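Local atomic coordinates of beta-galacturonidase (Eisenbergiella tayi, PDB entry 6NCW), a protein that probably hydrolyses beta-linked galacturonides, as a glycoside hydrolase family 2 beta-galacturonidase from the gut bacterium Eisenbergiella tayi. Residues P159-D164 against F253-T258; E332-R337 against S391-L396; C411-D416 against L443-Q448. All coordinates share one frame; numbering follows the deposited sequence. Where two conformers were deposited one is given.

Interaction 1. Residues P159-D164 against F253-T258; sequences PFLRKD and FREIRT
P159 and L161 meet F253, R254 and E255 where the beta-sandwich domain touches the entry to the TIM barrel. Strand 150-162 is an outermost strand of its three-stranded sheet. F253-E255 runs past it and leads into strand 256-259. No hydrogen bond joins the two segments directly. P159 packs on both a ring and the backbone. P159 CB lies 3.9 Å from F253 CD1, approaching the ring obliquely. P159 CG sits 3.5 Å from R254 O. The F253 ring also packs edge-to-face with F157, and W166 touches P159.

E255 makes the polar half. Its CB points toward the sandwich strand. CG is anti to the backbone N (chi1 -178°), and the chain stays extended beyond it, which carries the carboxylate across. E255 CD comes within 4.2 Å of L161 CB. E255 OE1 lies 3.8 Å from the same L161 CB. A water bridges E255 OE1 and L161 N, accepting from L161 N at 3.0 Å. Its distance to E255 OE1 is implausibly short, so that length is doubtful. E255 OE2 forms a salt bridge with R257 NE at 2.9 Å. The arginine meets it from above the carboxylate plane, 60° out of it. R257 NH1 also forms a salt bridge with E259. The domain seam here thus rests on van der Waals packing and one bridging water, and R257 probably offsets the charge that E255 brings to it.

Interaction 2. Residues E332-R337 against S391-L396; sequences EENHAR and SEQYEL
N334 and Q393 link the end of a barrel strand to an outer helix in the (beta/alpha)8 TIM barrel. N334 directly follows strand 329-333. Q393 lies on helix 384-400, which comes after the neighbouring parallel strand 370-374. These two buried side chains alone make the contact between the segments.

The polar interaction is a single weak hydrogen bond. N334 ND2 donates to Q393 OE1 over 3.1 Å, with a bent N-H...O angle of 125°. The side chains cross at about a right angle, and their amide planes are turned 71° apart. Q393 is extended beyond CG and delivers its amide oxygen from the helix.

The apolar surroundings come from helix 349-364. I357 touches both N334 and Q393, and C353 touches Q393. L376 also packs on Q393.

The same loop runs on to R337, a galacturonate-binding residue whose NE hydrogen-bonds a glycerol that probably comes from the crystallisation liquor. The side chain of N334 is about 7 Å from that of N377, another residue of that site. The firmer hold on the N334 amide is at its other end, where N334 OD1 takes a hydrogen bond from the backbone N of L376.

Interaction 3. Residues C411-D416 against L443-Q448; sequences CRFKTD and LDELYQ
The F413 ring meets E445 through CE1 and L446 through CE2 and CD2, and K414 reaches the same glutamate. E445 OE1 lies at the ring edge, near the ring plane, 3.5 Å from F413 CE1. The ring and the carboxylate planes are 62° apart, and the two side chains cross at about a right angle. L446 comes at the ring obliquely, on the CE2 side. L446 CB is 3.6 Å from F413 CE2, and L446 CD1 is 4.0 Å from F413 CD2. Y442 stacks on the F413 ring.

These residues belong to the TIM barrel domain. Segment 411-416 is in the loop after barrel strand 406-410. Segment 443-448 lies on helix 439-453, which follows the adjacent strand 425-428. R412 is the centre of an inverse gamma turn, and its carbonyl oxygen bonds to Y427 OH. Y427 also touches L446, so it packs with both sides of the contact.

K414 crosses E445 at about a right angle. The lysine chain bends at chi3 (27°), which turns its end to the glutamate. K414 NZ forms a salt bridge with E445 OE1 at 2.6 Å. The ammonium arrives on the anti side, 22° out of the carboxylate plane. Further back, K414 CD is 3.6 Å from the same E445 OE1. K414 CG covers part of one face of F413, 4.0 Å above the ring plane and offset toward its rim.

How the interactions relate
The three interactions follow one another along the chain and do not touch. Interaction 1 joins the beta-sandwich to the start of the barrel domain and lies away from the sugar site. Interactions 2 and 3 are both within the barrel domain, with centres about 21 Å apart and nearest atoms about 7 Å apart. Interaction 2 is more central and closer to the site, since its own segment holds R337. Interaction 3 is more peripheral: the side chain of L446 is about 10 Å from that of E465, and the side chain of F413 is about 9 Å from a bound glycerol. The centre of interaction 1 is about 24 Å from that of interaction 2 and about 32 Å from that of interaction 3.

Interaction 1. Residues P159-D164 against F253-T258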
loop_
_atom_site.group_PDB
_atom_site.type_symbol
_atom_site.label_atom_id
_atom_site.label_comp_id
_atom_site.label_asym_id
_atom_site.label_seq_id
_atom_site.Cartn_x
_atom_site.Cartn_y
_atom_site.Cartn_z
ATOM N N PRO A 159 17.495 17.313 -44.683
ATOM C CA PRO A 159 18.352 18.501 -44.586
ATOM C C PRO A 159 19.827 18.140 -44.681
ATOM O O PRO A 159 20.247 17.034 -44.323
ATOM C CB PRO A 159 18.014 19.063 -43.200
ATOM C CG PRO A 159 17.692 17.811 -42.394
ATOM C CD PRO A 159 17.051 16.830 -43.357
ATOM N N PHE A 160 20.611 19.100 -45.187
ATOM C CA PHE A 160 22.063 19.002 -45.307
ATOM C C PHE A 160 22.684 20.291 -44.790
ATOM O O PHE A 160 22.261 21.384 -45.180
ATOM C CB PHE A 160 22.509 18.772 -46.758
ATOM C CG PHE A 160 21.997 17.499 -47.363
ATOM C CD1 PHE A 160 22.606 16.284 -47.079
ATOM C CD2 PHE A 160 20.912 17.511 -48.214
ATOM C CE1 PHE A 160 22.146 15.108 -47.631
ATOM C CE2 PHE A 160 20.446 16.336 -48.775
ATOM C CZ PHE A 160 21.070 15.130 -48.479
ATOM N N LEU A 161 23.673 20.168 -43.908
ATOM C CA LEU A 161 24.435 21.317 -43.429
ATOM C C LEU A 161 25.704 21.422 -44.272
ATOM O O LEU A 161 26.596 20.572 -44.173
ATOM C CB LEU A 161 24.764 21.193 -41.946
ATOM C CG LEU A 161 25.463 22.418 -41.341
ATOM C CD1 LEU A 161 24.607 23.672 -41.443
ATOM C CD2 LEU A 161 25.839 22.155 -39.901
ATOM N N ARG A 162 25.766 22.443 -45.125
ATOM C CA ARG A 162 26.941 22.725 -45.932
ATOM C C ARG A 162 27.745 23.856 -45.303
ATOM O O ARG A 162 27.292 24.532 -44.373
ATOM C CB ARG A 162 26.543 23.083 -47.363
ATOM C CG ARG A 162 25.792 21.993 -48.094
ATOM C CD ARG A 162 26.414 20.626 -47.864
ATOM N NE ARG A 162 25.838 19.598 -48.737
ATOM C CZ ARG A 162 25.854 18.289 -48.474
ATOM N NH1 ARG A 162 26.398 17.827 -47.344
ATOM N NH2 ARG A 162 25.308 17.439 -49.336
ATOM N N LYS A 163 28.960 24.058 -45.826
ATOM C CA LYS A 163 29.813 25.137 -45.331
ATOM C C LYS A 163 29.094 26.479 -45.326
ATOM O O LYS A 163 29.332 27.308 -44.443
ATOM C CB LYS A 163 31.096 25.228 -46.164
ATOM C CG LYS A 163 32.354 24.775 -45.413
ATOM C CD LYS A 163 33.589 24.713 -46.318
ATOM C CE LYS A 163 34.826 24.242 -45.546
ATOM N NZ LYS A 163 36.060 24.171 -46.387
ATOM N N ASP A 164 28.187 26.706 -46.269
ATOM C CA ASP A 164 27.506 27.989 -46.380
ATOM C C ASP A 164 26.085 27.978 -45.811
ATOM O O ASP A 164 25.361 28.967 -45.966
ATOM C CB ASP A 164 27.495 28.447 -47.843
ATOM C CG ASP A 164 26.991 27.371 -48.789
ATOM O OD1 ASP A 164 25.992 27.619 -49.508
ATOM O OD2 ASP A 164 27.591 26.271 -48.802
ATOM N N PHE A 253 15.414 21.305 -39.431
ATOM C CA PHE A 253 16.743 21.374 -40.046
ATOM C C PHE A 253 17.779 21.074 -38.965
ATOM O O PHE A 253 18.159 21.954 -38.188
ATOM C CB PHE A 253 16.981 22.746 -40.686
ATOM C CG PHE A 253 16.260 22.948 -42.009
ATOM C CD1 PHE A 253 16.926 22.774 -43.217
ATOM C CD2 PHE A 253 14.917 23.322 -42.042
ATOM C CE1 PHE A 253 16.263 22.956 -44.437
ATOM C CE2 PHE A 253 14.248 23.498 -43.256
ATOM C CZ PHE A 253 14.925 23.315 -44.452
ATOM N N ARG A 254 18.223 19.821 -38.890
ATOM C CA ARG A 254 19.308 19.452 -37.995
ATOM C C ARG A 254 20.151 18.378 -38.659
ATOM O O ARG A 254 19.656 17.592 -39.468
ATOM C CB ARG A 254 18.795 18.953 -36.628
ATOM C CG ARG A 254 17.789 17.791 -36.701
ATOM C CD ARG A 254 18.484 16.493 -36.462
ATOM N NE ARG A 254 17.646 15.318 -36.687
ATOM C CZ ARG A 254 17.679 14.576 -37.787
ATOM N NH1 ARG A 254 18.484 14.901 -38.791
ATOM N NH2 ARG A 254 16.913 13.501 -37.879
ATOM N N GLU A 255 21.424 18.336 -38.290
ATOM C CA GLU A 255 22.338 17.309 -38.764
ATOM C C GLU A 255 22.662 16.354 -37.624
ATOM O O GLU A 255 22.946 16.788 -36.504
ATOM C CB GLU A 255 23.628 17.929 -39.310
ATOM C CG GLU A 255 24.594 16.910 -39.868
ATOM C CD GLU A 255 25.925 17.541 -40.311
ATOM O OE1 GLU A 255 26.141 17.653 -41.539
ATOM O OE2 GLU A 255 26.737 17.938 -39.433
ATOM N N ILE A 256 22.633 15.060 -37.910
ATOM C CA ILE A 256 23.075 14.056 -36.960
ATOM C C ILE A 256 24.130 13.213 -37.661
ATOM O O ILE A 256 23.872 12.650 -38.730
ATOM C CB ILE A 256 21.916 13.191 -36.431
ATOM C CG1 ILE A 256 22.445 12.175 -35.432
ATOM C CG2 ILE A 256 21.190 12.464 -37.547
ATOM C CD1 ILE A 256 22.817 12.803 -34.129
ATOM N N ARG A 257 25.331 13.174 -37.097
ATOM C CA ARG A 257 26.383 12.331 -37.648
ATOM C C ARG A 257 27.311 11.926 -36.514
ATOM O O ARG A 257 27.318 12.547 -35.449
ATOM C CB ARG A 257 27.155 13.036 -38.780
ATOM C CG ARG A 257 27.706 14.391 -38.421
ATOM C CD ARG A 257 28.475 15.061 -39.580
ATOM N NE ARG A 257 29.072 16.312 -39.113
ATOM C CZ ARG A 257 30.339 16.444 -38.724
ATOM N NH1 ARG A 257 31.171 15.404 -38.769
ATOM N NH2 ARG A 257 30.778 17.624 -38.292
ATOM N N THR A 258 28.078 10.864 -36.744
ATOM C CA THR A 258 29.131 10.469 -35.824
ATOM C C THR A 258 30.483 10.841 -36.410
ATOM O O THR A 258 30.686 10.826 -37.629
ATOM C CB THR A 258 29.102 8.969 -35.523
ATOM O OG1 THR A 258 29.321 8.233 -36.735
ATOM C CG2 THR A 258 27.766 8.571 -34.933
HETATM O O HOH W 1 24.624 17.384 -43.570
#

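Interaction 2. Residues E332-R337 against S391-L396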
loop_
_atom_site.group_PDB
_atom_site.type_symbol
_atom_site.label_atom_id
_atom_site.label_comp_id
_atom_site.label_asym_id
_atom_site.label_seq_id
_atom_site.Cartn_x
_atom_site.Cartn_y
_atom_site.Cartn_z
ATOM N N GLU A 332 14.611 5.368 -32.018
ATOM C CA GLU A 332 13.510 4.486 -32.372
ATOM C C GLU A 332 14.072 3.179 -32.919
ATOM O O GLU A 332 15.040 3.187 -33.681
ATOM C CB GLU A 332 12.551 5.136 -33.382
ATOM C CG GLU A 332 11.328 4.269 -33.673
ATOM C CD GLU A 332 10.177 4.984 -34.399
ATOM O OE1 GLU A 332 9.078 5.103 -33.801
ATOM O OE2 GLU A 332 10.351 5.408 -35.568
ATOM N N GLU A 333 13.494 2.048 -32.506
ATOM C CA GLU A 333 13.983 0.748 -32.957
ATOM C C GLU A 333 12.845 -0.097 -33.526
ATOM O O GLU A 333 11.670 0.164 -33.271
ATOM C CB GLU A 333 14.699 -0.017 -31.824
ATOM C CG GLU A 333 13.874 -0.273 -30.550
ATOM C CD GLU A 333 14.755 -0.807 -29.420
ATOM O OE1 GLU A 333 14.254 -1.569 -28.556
ATOM O OE2 GLU A 333 15.960 -0.445 -29.398
ATOM N N ASN A 334 13.211 -1.111 -34.321
ATOM C CA ASN A 334 12.221 -2.043 -34.836
ATOM C C ASN A 334 11.718 -2.950 -33.710
ATOM O O ASN A 334 12.259 -2.969 -32.600
ATOM C CB ASN A 334 12.779 -2.864 -36.011
ATOM C CG ASN A 334 13.838 -3.904 -35.613
ATOM O OD1 ASN A 334 14.516 -3.805 -34.587
ATOM N ND2 ASN A 334 13.990 -4.909 -36.462
ATOM N N HIS A 335 10.642 -3.676 -33.992
ATOM C CA HIS A 335 9.978 -4.452 -32.951
ATOM C C HIS A 335 10.695 -5.786 -32.776
ATOM O O HIS A 335 10.522 -6.703 -33.582
ATOM C CB HIS A 335 8.507 -4.668 -33.276
ATOM C CG HIS A 335 7.823 -5.552 -32.285
ATOM N ND1 HIS A 335 6.707 -6.299 -32.591
ATOM C CD2 HIS A 335 8.116 -5.828 -30.991
ATOM C CE1 HIS A 335 6.331 -6.987 -31.520
ATOM N NE2 HIS A 335 7.172 -6.716 -30.536
ATOM N N ALA A 336 11.498 -5.894 -31.713
ATOM C CA ALA A 336 12.177 -7.131 -31.342
ATOM C C ALA A 336 12.742 -6.980 -29.930
ATOM O O ALA A 336 13.293 -5.926 -29.601
ATOM C CB ALA A 336 13.304 -7.452 -32.327
ATOM N N ARG A 337 12.632 -8.028 -29.108
ATOM C CA ARG A 337 13.278 -8.001 -27.790
ATOM C C ARG A 337 13.678 -9.402 -27.341
ATOM O O ARG A 337 12.810 -10.256 -27.111
ATOM C CB ARG A 337 12.375 -7.360 -26.730
ATOM C CG ARG A 337 13.021 -7.328 -25.339
ATOM C CD ARG A 337 12.052 -7.718 -24.147
ATOM N NE ARG A 337 12.883 -7.991 -22.975
ATOM C CZ ARG A 337 13.507 -9.145 -22.738
ATOM N NH1 ARG A 337 13.348 -10.191 -23.545
ATOM N NH2 ARG A 337 14.284 -9.254 -21.673
ATOM N N SER A 391 23.168 -8.113 -40.129
ATOM C CA SER A 391 23.720 -7.517 -41.341
ATOM C C SER A 391 22.607 -7.155 -42.314
ATOM O O SER A 391 22.574 -6.043 -42.845
ATOM C CB SER A 391 24.731 -8.467 -41.997
ATOM O OG SER A 391 25.459 -7.805 -43.030
ATOM N N GLU A 392 21.667 -8.078 -42.532
ATOM C CA GLU A 392 20.572 -7.827 -43.463
ATOM C C GLU A 392 19.763 -6.601 -43.062
ATOM O O GLU A 392 19.365 -5.799 -43.921
ATOM C CB GLU A 392 19.646 -9.040 -43.531
ATOM C CG GLU A 392 20.256 -10.296 -44.084
ATOM C CD GLU A 392 19.290 -11.468 -43.982
ATOM O OE1 GLU A 392 19.534 -12.528 -44.611
ATOM O OE2 GLU A 392 18.281 -11.323 -43.257
ATOM N N GLN A 393 19.488 -6.452 -41.762
ATOM C CA GLN A 393 18.601 -5.382 -41.320
ATOM C C GLN A 393 19.322 -4.043 -41.289
ATOM O O GLN A 393 18.731 -3.012 -41.619
ATOM C CB GLN A 393 18.003 -5.741 -39.955
ATOM C CG GLN A 393 17.176 -7.014 -40.035
ATOM C CD GLN A 393 16.480 -7.382 -38.744
ATOM O OE1 GLN A 393 16.162 -6.524 -37.907
ATOM N NE2 GLN A 393 16.232 -8.675 -38.574
ATOM N N TYR A 394 20.596 -4.044 -40.901
ATOM C CA TYR A 394 21.386 -2.822 -40.970
ATOM C C TYR A 394 21.474 -2.299 -42.398
ATOM O O TYR A 394 21.384 -1.083 -42.624
ATOM C CB TYR A 394 22.787 -3.085 -40.423
ATOM C CG TYR A 394 22.949 -2.983 -38.920
ATOM C CD1 TYR A 394 23.684 -3.931 -38.230
ATOM C CD2 TYR A 394 22.418 -1.915 -38.200
ATOM C CE1 TYR A 394 23.877 -3.846 -36.875
ATOM C CE2 TYR A 394 22.607 -1.819 -36.821
ATOM C CZ TYR A 394 23.341 -2.797 -36.170
ATOM O OH TYR A 394 23.565 -2.740 -34.808
ATOM N N GLU A 395 21.669 -3.203 -43.377
ATOM C CA GLU A 395 21.737 -2.766 -44.772
ATOM C C GLU A 395 20.371 -2.357 -45.302
ATOM O O GLU A 395 20.289 -1.459 -46.147
ATOM C CB GLU A 395 22.344 -3.855 -45.659
ATOM C CG GLU A 395 22.481 -3.476 -47.159
ATOM C CD GLU A 395 23.214 -2.143 -47.411
ATOM O OE1 GLU A 395 22.562 -1.183 -47.896
ATOM O OE2 GLU A 395 24.433 -2.055 -47.130
ATOM N N LEU A 396 19.293 -2.980 -44.820
ATOM C CA LEU A 396 17.957 -2.503 -45.164
ATOM C C LEU A 396 17.749 -1.066 -44.680
ATOM O O LEU A 396 17.232 -0.224 -45.424
ATOM C CB LEU A 396 16.901 -3.440 -44.575
ATOM C CG LEU A 396 15.424 -3.113 -44.832
ATOM C CD1 LEU A 396 15.078 -3.077 -46.345
ATOM C CD2 LEU A 396 14.552 -4.130 -44.109
#

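Interaction 3. Residues C411-D416 against L443-Q448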
loop_
_atom_site.group_PDB
_atom_site.type_symbol
_atom_site.label_atom_id
_atom_site.label_comp_id
_atom_site.label_asym_id
_atom_site.label_seq_id
_atom_site.Cartn_x
_atom_site.Cartn_y
_atom_site.Cartn_z
ATOM N N CYS A 411 23.207 -7.132 -25.200
ATOM C CA CYS A 411 23.526 -7.691 -23.890
ATOM C C CYS A 411 24.554 -8.814 -23.979
ATOM O O CYS A 411 24.757 -9.527 -22.991
ATOM C CB CYS A 411 22.260 -8.193 -23.191
ATOM S SG CYS A 411 21.481 -9.537 -24.078
ATOM N N ARG A 412 25.206 -8.990 -25.136
ATOM C CA ARG A 412 26.202 -10.046 -25.328
ATOM C C ARG A 412 27.548 -9.538 -24.814
ATOM O O ARG A 412 28.422 -9.094 -25.564
ATOM C CB ARG A 412 26.276 -10.469 -26.793
ATOM C CG ARG A 412 25.026 -11.201 -27.306
ATOM C CD ARG A 412 24.394 -12.091 -26.218
ATOM N NE ARG A 412 23.451 -13.062 -26.769
ATOM C CZ ARG A 412 22.126 -13.002 -26.643
ATOM N NH1 ARG A 412 21.556 -12.007 -25.976
ATOM N NH2 ARG A 412 21.367 -13.948 -27.185
ATOM N N PHE A 413 27.704 -9.617 -23.495
ATOM C CA PHE A 413 28.836 -9.043 -22.775
ATOM C C PHE A 413 30.152 -9.683 -23.214
ATOM O O PHE A 413 30.476 -10.793 -22.786
ATOM C CB PHE A 413 28.600 -9.217 -21.269
ATOM C CG PHE A 413 29.554 -8.451 -20.390
ATOM C CD1 PHE A 413 30.633 -9.090 -19.787
ATOM C CD2 PHE A 413 29.345 -7.109 -20.122
ATOM C CE1 PHE A 413 31.500 -8.400 -18.956
ATOM C CE2 PHE A 413 30.210 -6.415 -19.288
ATOM C CZ PHE A 413 31.286 -7.064 -18.701
ATOM N N LYS A 414 30.892 -8.998 -24.093
ATOM C CA LYS A 414 32.212 -9.404 -24.581
ATOM C C LYS A 414 32.165 -10.608 -25.515
ATOM O O LYS A 414 33.181 -11.275 -25.718
ATOM C CB LYS A 414 33.178 -9.664 -23.414
ATOM C CG LYS A 414 33.462 -8.392 -22.597
ATOM C CD LYS A 414 34.063 -8.669 -21.238
ATOM C CE LYS A 414 34.850 -9.948 -21.173
ATOM N NZ LYS A 414 35.345 -10.117 -19.783
ATOM N N THR A 415 31.002 -10.881 -26.112
ATOM C CA THR A 415 30.819 -11.975 -27.050
ATOM C C THR A 415 30.062 -11.545 -28.302
ATOM O O THR A 415 29.821 -12.379 -29.181
ATOM C CB THR A 415 30.063 -13.135 -26.380
ATOM O OG1 THR A 415 28.733 -12.719 -26.063
ATOM C CG2 THR A 415 30.760 -13.574 -25.092
ATOM N N ASP A 416 29.666 -10.277 -28.392
ATOM C CA ASP A 416 28.981 -9.756 -29.566
ATOM C C ASP A 416 29.919 -9.788 -30.770
ATOM O O ASP A 416 31.042 -9.284 -30.696
ATOM C CB ASP A 416 28.520 -8.320 -29.285
ATOM C CG ASP A 416 27.403 -7.850 -30.230
ATOM O OD1 ASP A 416 26.321 -7.481 -29.725
ATOM O OD2 ASP A 416 27.605 -7.821 -31.470
ATOM N N LEU A 443 31.642 -1.440 -16.024
ATOM C CA LEU A 443 31.607 -0.581 -17.194
ATOM C C LEU A 443 32.990 -0.456 -17.827
ATOM O O LEU A 443 33.121 -0.481 -19.059
ATOM C CB LEU A 443 31.050 0.785 -16.789
ATOM C CG LEU A 443 30.854 1.844 -17.853
ATOM C CD1 LEU A 443 30.109 1.253 -19.059
ATOM C CD2 LEU A 443 30.090 2.999 -17.245
ATOM N N ASP A 444 34.035 -0.336 -17.000
ATOM C CA ASP A 444 35.396 -0.240 -17.527
ATOM C C ASP A 444 35.829 -1.532 -18.207
ATOM O O ASP A 444 36.447 -1.500 -19.277
ATOM C CB ASP A 444 36.364 0.128 -16.401
ATOM C CG ASP A 444 36.194 1.576 -15.944
ATOM O OD1 ASP A 444 35.457 2.334 -16.628
ATOM O OD2 ASP A 444 36.785 1.954 -14.908
ATOM N N GLU A 445 35.509 -2.675 -17.610
ATOM C CA GLU A 445 35.854 -3.949 -18.230
ATOM C C GLU A 445 35.174 -4.104 -19.589
ATOM O O GLU A 445 35.805 -4.539 -20.560
ATOM C CB GLU A 445 35.475 -5.098 -17.301
ATOM C CG GLU A 445 35.410 -6.423 -18.024
ATOM C CD GLU A 445 35.049 -7.592 -17.123
ATOM O OE1 GLU A 445 34.733 -8.676 -17.662
ATOM O OE2 GLU A 445 35.100 -7.441 -15.885
ATOM N N LEU A 446 33.888 -3.742 -19.680
ATOM C CA LEU A 446 33.177 -3.792 -20.961
ATOM C C LEU A 446 33.761 -2.799 -21.962
ATOM O O LEU A 446 33.979 -3.136 -23.132
ATOM C CB LEU A 446 31.691 -3.516 -20.750
ATOM C CG LEU A 446 30.844 -3.368 -22.032
ATOM C CD1 LEU A 446 30.870 -4.631 -22.910
ATOM C CD2 LEU A 446 29.402 -2.978 -21.678
ATOM N N TYR A 447 34.017 -1.565 -21.521
ATOM C CA TYR A 447 34.485 -0.537 -22.450
ATOM C C TYR A 447 35.854 -0.890 -23.021
ATOM O O TYR A 447 36.076 -0.801 -24.234
ATOM C CB TYR A 447 34.536 0.830 -21.769
ATOM C CG TYR A 447 34.823 1.912 -22.775
ATOM C CD1 TYR A 447 33.857 2.293 -23.704
ATOM C CD2 TYR A 447 36.076 2.514 -22.843
ATOM C CE1 TYR A 447 34.114 3.264 -24.646
ATOM C CE2 TYR A 447 36.345 3.490 -23.789
ATOM C CZ TYR A 447 35.365 3.857 -24.687
ATOM O OH TYR A 447 35.631 4.820 -25.633
ATOM N N GLN A 448 36.776 -1.312 -22.156
ATOM C CA GLN A 448 38.109 -1.704 -22.600
ATOM C C GLN A 448 38.049 -2.863 -23.586
ATOM O O GLN A 448 38.723 -2.841 -24.618
ATOM C CB GLN A 448 38.970 -2.055 -21.387
ATOM C CG GLN A 448 40.098 -1.075 -21.118
ATOM C CD GLN A 448 39.619 0.329 -20.771
ATOM O OE1 GLN A 448 39.154 0.582 -19.652
ATOM N NE2 GLN A 448 39.750 1.258 -21.726
#